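Local structure of intracellular serine protease (Bacillus licheniformis, 4ZOQ) at residues 89-101 against 277-291. The protein is a lanthipeptide protease of the subtilisin-like S8 family that probably cleaves peptide bonds as a serine endopeptidase. Residues are numbered along the deposited sequence; the frame is centred on the assembly and turned at random.
Sequences QTAGMINIIAPDV and LAAPQVAGTAALVIS
Ile97 is a knob in a hole formed by Gln281, Gly284, Thr285 and Leu288. Its two branches divide the work. CD1 reaches back to Gln281 O at 3.4 Å, while CG2, anti to the backbone N, meets Leu288 CD1 at 3.6 Å. Gly284 has no side chain and lets the helices close in: its CA lies 4.2 Å from Ile94 CA. The Pro280 ring packs by CG against Thr90 CG2 (3.6 Å) and Met93 CB, and by CB against Ile94 CG1. Leu288 spreads its methyls, CD1 to Ile97 and CD2 to Ala98 CB. With an alanine in place of Leu288, both methyls go, which is likely to open a gap beside Ile97 CG2 and Ala98 CB and leave the knob less firmly held. Val101 CG1 rests on Ala287 CB at 3.6 Å.

In the subtilisin fold these helices carry the predicted catalytic histidine and serine: helix 86-97 begins at His86, and helix 275-297 has Ser276 near its start. The axes of 89-97 and 277-291 cross at -36°.

No hydrogen bond joins the segments. Gln281 NE2 bonds Leu277 O (2.9 Å), from above the carbonyl plane, and also Pro226 O. Thr285 OG1 and N reach Gln281 O from opposite faces. Thr90 OG1 bonds Asp51, the predicted catalytic aspartate.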
loop_
_atom_site.group_PDB
_atom_site.type_symbol
_atom_site.label_atom_id
_atom_site.label_comp_id
_atom_site.label_asym_id
_atom_site.label_seq_id
_atom_site.Cartn_x
_atom_site.Cartn_y
_atom_site.Cartn_z
ATOM N N GLN B 89 3.838 -2.856 10.395
ATOM C CA GLN B 89 2.431 -2.784 10.759
ATOM C C GLN B 89 1.561 -3.130 9.528
ATOM O O GLN B 89 0.626 -3.935 9.621
ATOM C CB GLN B 89 2.087 -1.399 11.301
ATOM C CG GLN B 89 2.888 -1.057 12.544
ATOM C CD GLN B 89 2.531 0.302 13.118
ATOM O OE1 GLN B 89 2.860 1.337 12.540
ATOM N NE2 GLN B 89 1.833 0.302 14.251
ATOM N N THR B 90 1.914 -2.571 8.371
ATOM C CA THR B 90 1.197 -2.848 7.131
ATOM C C THR B 90 1.264 -4.352 6.796
ATOM O O THR B 90 0.242 -4.991 6.526
ATOM C CB THR B 90 1.754 -2.004 5.983
ATOM O OG1 THR B 90 1.697 -0.618 6.350
ATOM C CG2 THR B 90 0.976 -2.224 4.707
ATOM N N ALA B 91 2.454 -4.925 6.897
ATOM C CA ALA B 91 2.644 -6.355 6.622
ATOM C C ALA B 91 1.716 -7.263 7.451
ATOM O O ALA B 91 1.178 -8.251 6.952
ATOM C CB ALA B 91 4.103 -6.728 6.878
ATOM N N GLY B 92 1.567 -6.948 8.735
ATOM C CA GLY B 92 0.722 -7.737 9.597
ATOM C C GLY B 92 -0.720 -7.742 9.137
ATOM O O GLY B 92 -1.405 -8.753 9.288
ATOM N N MET B 93 -1.182 -6.661 8.517
ATOM C CA MET B 93 -2.575 -6.664 8.113
ATOM C C MET B 93 -2.783 -7.577 6.911
ATOM O O MET B 93 -3.836 -8.218 6.800
ATOM C CB MET B 93 -3.077 -5.264 7.809
ATOM C CG MET B 93 -3.013 -4.325 8.982
ATOM S SD MET B 93 -3.540 -5.078 10.512
ATOM C CE MET B 93 -4.306 -3.650 11.336
ATOM N N ILE B 94 -1.799 -7.660 6.017
ATOM C CA ILE B 94 -1.874 -8.642 4.955
ATOM C C ILE B 94 -1.843 -10.031 5.570
ATOM O O ILE B 94 -2.612 -10.919 5.190
ATOM C CB ILE B 94 -0.687 -8.562 3.972
ATOM C CG1 ILE B 94 -0.660 -7.257 3.186
ATOM C CG2 ILE B 94 -0.674 -9.779 3.034
ATOM C CD1 ILE B 94 0.735 -6.928 2.735
ATOM N N ASN B 95 -0.910 -10.224 6.503
ATOM C CA ASN B 95 -0.692 -11.552 7.068
ATOM C C ASN B 95 -1.868 -12.123 7.870
ATOM O O ASN B 95 -2.194 -13.298 7.733
ATOM C CB ASN B 95 0.546 -11.543 7.955
ATOM C CG ASN B 95 0.855 -12.905 8.510
ATOM O OD1 ASN B 95 1.209 -13.818 7.770
ATOM N ND2 ASN B 95 0.675 -13.068 9.809
ATOM N N ILE B 96 -2.505 -11.298 8.704
ATOM C CA ILE B 96 -3.549 -11.801 9.596
ATOM C C ILE B 96 -4.746 -12.336 8.792
ATOM O O ILE B 96 -5.397 -13.281 9.222
ATOM C CB ILE B 96 -4.004 -10.724 10.615
ATOM C CG1 ILE B 96 -4.789 -11.368 11.745
ATOM C CG2 ILE B 96 -4.784 -9.585 9.963
ATOM C CD1 ILE B 96 -3.993 -12.349 12.593
ATOM N N ILE B 97 -4.969 -11.787 7.594
ATOM C CA ILE B 97 -6.022 -12.255 6.694
ATOM C C ILE B 97 -5.568 -13.416 5.791
ATOM O O ILE B 97 -6.306 -14.399 5.591
ATOM C CB ILE B 97 -6.522 -11.075 5.797
ATOM C CG1 ILE B 97 -7.442 -10.172 6.623
ATOM C CG2 ILE B 97 -7.264 -11.592 4.581
ATOM C CD1 ILE B 97 -7.531 -8.797 6.146
ATOM N N ALA B 98 -4.320 -13.349 5.343
ATOM C CA ALA B 98 -3.761 -14.338 4.436
ATOM C C ALA B 98 -2.396 -14.769 4.929
ATOM O O ALA B 98 -1.373 -14.293 4.427
ATOM C CB ALA B 98 -3.649 -13.777 3.048
ATOM N N PRO B 99 -2.375 -15.643 5.936
ATOM C CA PRO B 99 -1.111 -15.921 6.625
ATOM C C PRO B 99 -0.075 -16.655 5.785
ATOM O O PRO B 99 1.096 -16.579 6.115
ATOM C CB PRO B 99 -1.546 -16.757 7.851
ATOM C CG PRO B 99 -2.969 -17.133 7.625
ATOM C CD PRO B 99 -3.551 -16.141 6.671
ATOM N N ASP B 100 -0.469 -17.282 4.687
ATOM C CA ASP B 100 0.496 -18.054 3.915
ATOM C C ASP B 100 0.949 -17.407 2.601
ATOM O O ASP B 100 1.850 -17.944 1.957
ATOM C CB ASP B 100 -0.085 -19.444 3.622
ATOM C CG ASP B 100 -0.116 -20.326 4.851
ATOM O OD1 ASP B 100 0.759 -20.119 5.710
ATOM O OD2 ASP B 100 -1.032 -21.185 4.973
ATOM N N VAL B 101 0.360 -16.278 2.190
ATOM C CA VAL B 101 0.850 -15.619 0.971
ATOM C C VAL B 101 2.217 -15.035 1.224
ATOM O O VAL B 101 2.560 -14.702 2.363
ATOM C CB VAL B 101 -0.079 -14.519 0.453
ATOM C CG1 VAL B 101 -1.353 -15.136 -0.096
ATOM C CG2 VAL B 101 -0.350 -13.491 1.526
ATOM N N LEU B 277 -3.554 0.917 7.333
ATOM C CA LEU B 277 -3.873 -0.366 7.902
ATOM C C LEU B 277 -5.127 -0.940 7.246
ATOM O O LEU B 277 -5.417 -2.121 7.387
ATOM C CB LEU B 277 -4.073 -0.230 9.407
ATOM C CG LEU B 277 -2.861 0.351 10.137
ATOM C CD1 LEU B 277 -3.144 0.459 11.623
ATOM C CD2 LEU B 277 -1.570 -0.453 9.859
ATOM N N ALA B 278 -5.854 -0.111 6.507
ATOM C CA ALA B 278 -7.042 -0.600 5.840
ATOM C C ALA B 278 -6.681 -1.187 4.515
ATOM O O ALA B 278 -7.135 -2.286 4.192
ATOM C CB ALA B 278 -8.082 0.500 5.673
ATOM N N ALA B 279 -5.864 -0.461 3.749
ATOM C CA ALA B 279 -5.487 -0.913 2.410
ATOM C C ALA B 279 -4.910 -2.349 2.363
ATOM O O ALA B 279 -5.310 -3.125 1.490
ATOM C CB ALA B 279 -4.528 0.074 1.764
ATOM N N PRO B 280 -3.970 -2.698 3.267
ATOM C CA PRO B 280 -3.428 -4.061 3.207
ATOM C C PRO B 280 -4.429 -5.182 3.554
ATOM O O PRO B 280 -4.223 -6.330 3.112
ATOM C CB PRO B 280 -2.290 -4.037 4.238
ATOM C CG PRO B 280 -2.553 -2.863 5.105
ATOM C CD PRO B 280 -3.225 -1.861 4.220
ATOM N N GLN B 281 -5.504 -4.851 4.279
ATOM C CA GLN B 281 -6.549 -5.820 4.550
ATOM C C GLN B 281 -7.238 -6.208 3.248
ATOM O O GLN B 281 -7.589 -7.358 3.048
ATOM C CB GLN B 281 -7.554 -5.292 5.559
ATOM C CG GLN B 281 -6.987 -5.155 6.946
ATOM C CD GLN B 281 -8.005 -4.621 7.931
ATOM O OE1 GLN B 281 -9.092 -5.205 8.093
ATOM N NE2 GLN B 281 -7.675 -3.500 8.592
ATOM N N VAL B 282 -7.442 -5.232 2.379
ATOM C CA VAL B 282 -7.986 -5.469 1.057
ATOM C C VAL B 282 -6.953 -6.183 0.165
ATOM O O VAL B 282 -7.292 -7.101 -0.581
ATOM C CB VAL B 282 -8.443 -4.130 0.400
ATOM C CG1 VAL B 282 -9.113 -4.377 -0.968
ATOM C CG2 VAL B 282 -9.376 -3.395 1.337
ATOM N N ALA B 283 -5.695 -5.761 0.239
ATOM C CA ALA B 283 -4.657 -6.436 -0.519
ATOM C C ALA B 283 -4.570 -7.907 -0.070
ATOM O O ALA B 283 -4.509 -8.819 -0.920
ATOM C CB ALA B 283 -3.322 -5.735 -0.354
ATOM N N GLY B 284 -4.616 -8.127 1.254
ATOM C CA GLY B 284 -4.603 -9.464 1.824
ATOM C C GLY B 284 -5.790 -10.276 1.343
ATOM O O GLY B 284 -5.643 -11.444 0.962
ATOM N N THR B 285 -6.956 -9.635 1.310
ATOM C CA THR B 285 -8.160 -10.290 0.809
ATOM C C THR B 285 -8.010 -10.631 -0.682
ATOM O O THR B 285 -8.404 -11.721 -1.122
ATOM C CB THR B 285 -9.420 -9.423 0.991
ATOM O OG1 THR B 285 -9.584 -9.073 2.379
ATOM C CG2 THR B 285 -10.663 -10.197 0.507
ATOM N N ALA B 286 -7.415 -9.723 -1.453
ATOM C CA ALA B 286 -7.184 -9.990 -2.876
ATOM C C ALA B 286 -6.287 -11.213 -3.084
ATOM O O ALA B 286 -6.554 -12.058 -3.951
ATOM C CB ALA B 286 -6.577 -8.784 -3.554
ATOM N N ALA B 287 -5.222 -11.294 -2.287
ATOM C CA ALA B 287 -4.310 -12.437 -2.333
ATOM C C ALA B 287 -5.072 -13.716 -1.975
ATOM O O ALA B 287 -4.817 -14.777 -2.546
ATOM C CB ALA B 287 -3.120 -12.227 -1.398
ATOM N N LEU B 288 -6.028 -13.615 -1.062
ATOM C CA LEU B 288 -6.820 -14.802 -0.742
ATOM C C LEU B 288 -7.668 -15.272 -1.932
ATOM O O LEU B 288 -7.742 -16.473 -2.201
ATOM C CB LEU B 288 -7.718 -14.556 0.472
ATOM C CG LEU B 288 -7.086 -14.664 1.854
ATOM C CD1 LEU B 288 -8.199 -14.648 2.918
ATOM C CD2 LEU B 288 -6.239 -15.947 1.949
ATOM N N VAL B 289 -8.299 -14.324 -2.635
ATOM C CA VAL B 289 -9.145 -14.640 -3.782
ATOM C C VAL B 289 -8.299 -15.246 -4.899
ATOM O O VAL B 289 -8.673 -16.273 -5.475
ATOM C CB VAL B 289 -9.884 -13.403 -4.297
ATOM C CG1 VAL B 289 -10.467 -13.658 -5.690
ATOM C CG2 VAL B 289 -10.973 -13.016 -3.321
ATOM N N ILE B 290 -7.146 -14.637 -5.173
ATOM C CA ILE B 290 -6.259 -15.177 -6.181
ATOM C C ILE B 290 -5.858 -16.618 -5.814
ATOM O O ILE B 290 -5.907 -17.510 -6.661
ATOM C CB ILE B 290 -4.994 -14.297 -6.369
ATOM C CG1 ILE B 290 -5.361 -12.966 -7.034
ATOM C CG2 ILE B 290 -3.954 -15.031 -7.230
ATOM C CD1 ILE B 290 -4.339 -11.890 -6.914
ATOM N N SER B 291 -5.514 -16.851 -4.546
ATOM C CA SER B 291 -5.125 -18.184 -4.096
ATOM C C SER B 291 -6.275 -19.185 -4.314
ATOM O O SER B 291 -6.087 -20.238 -4.930
ATOM C CB SER B 291 -4.732 -18.143 -2.622
ATOM O OG SER B 291 -3.619 -17.283 -2.417
#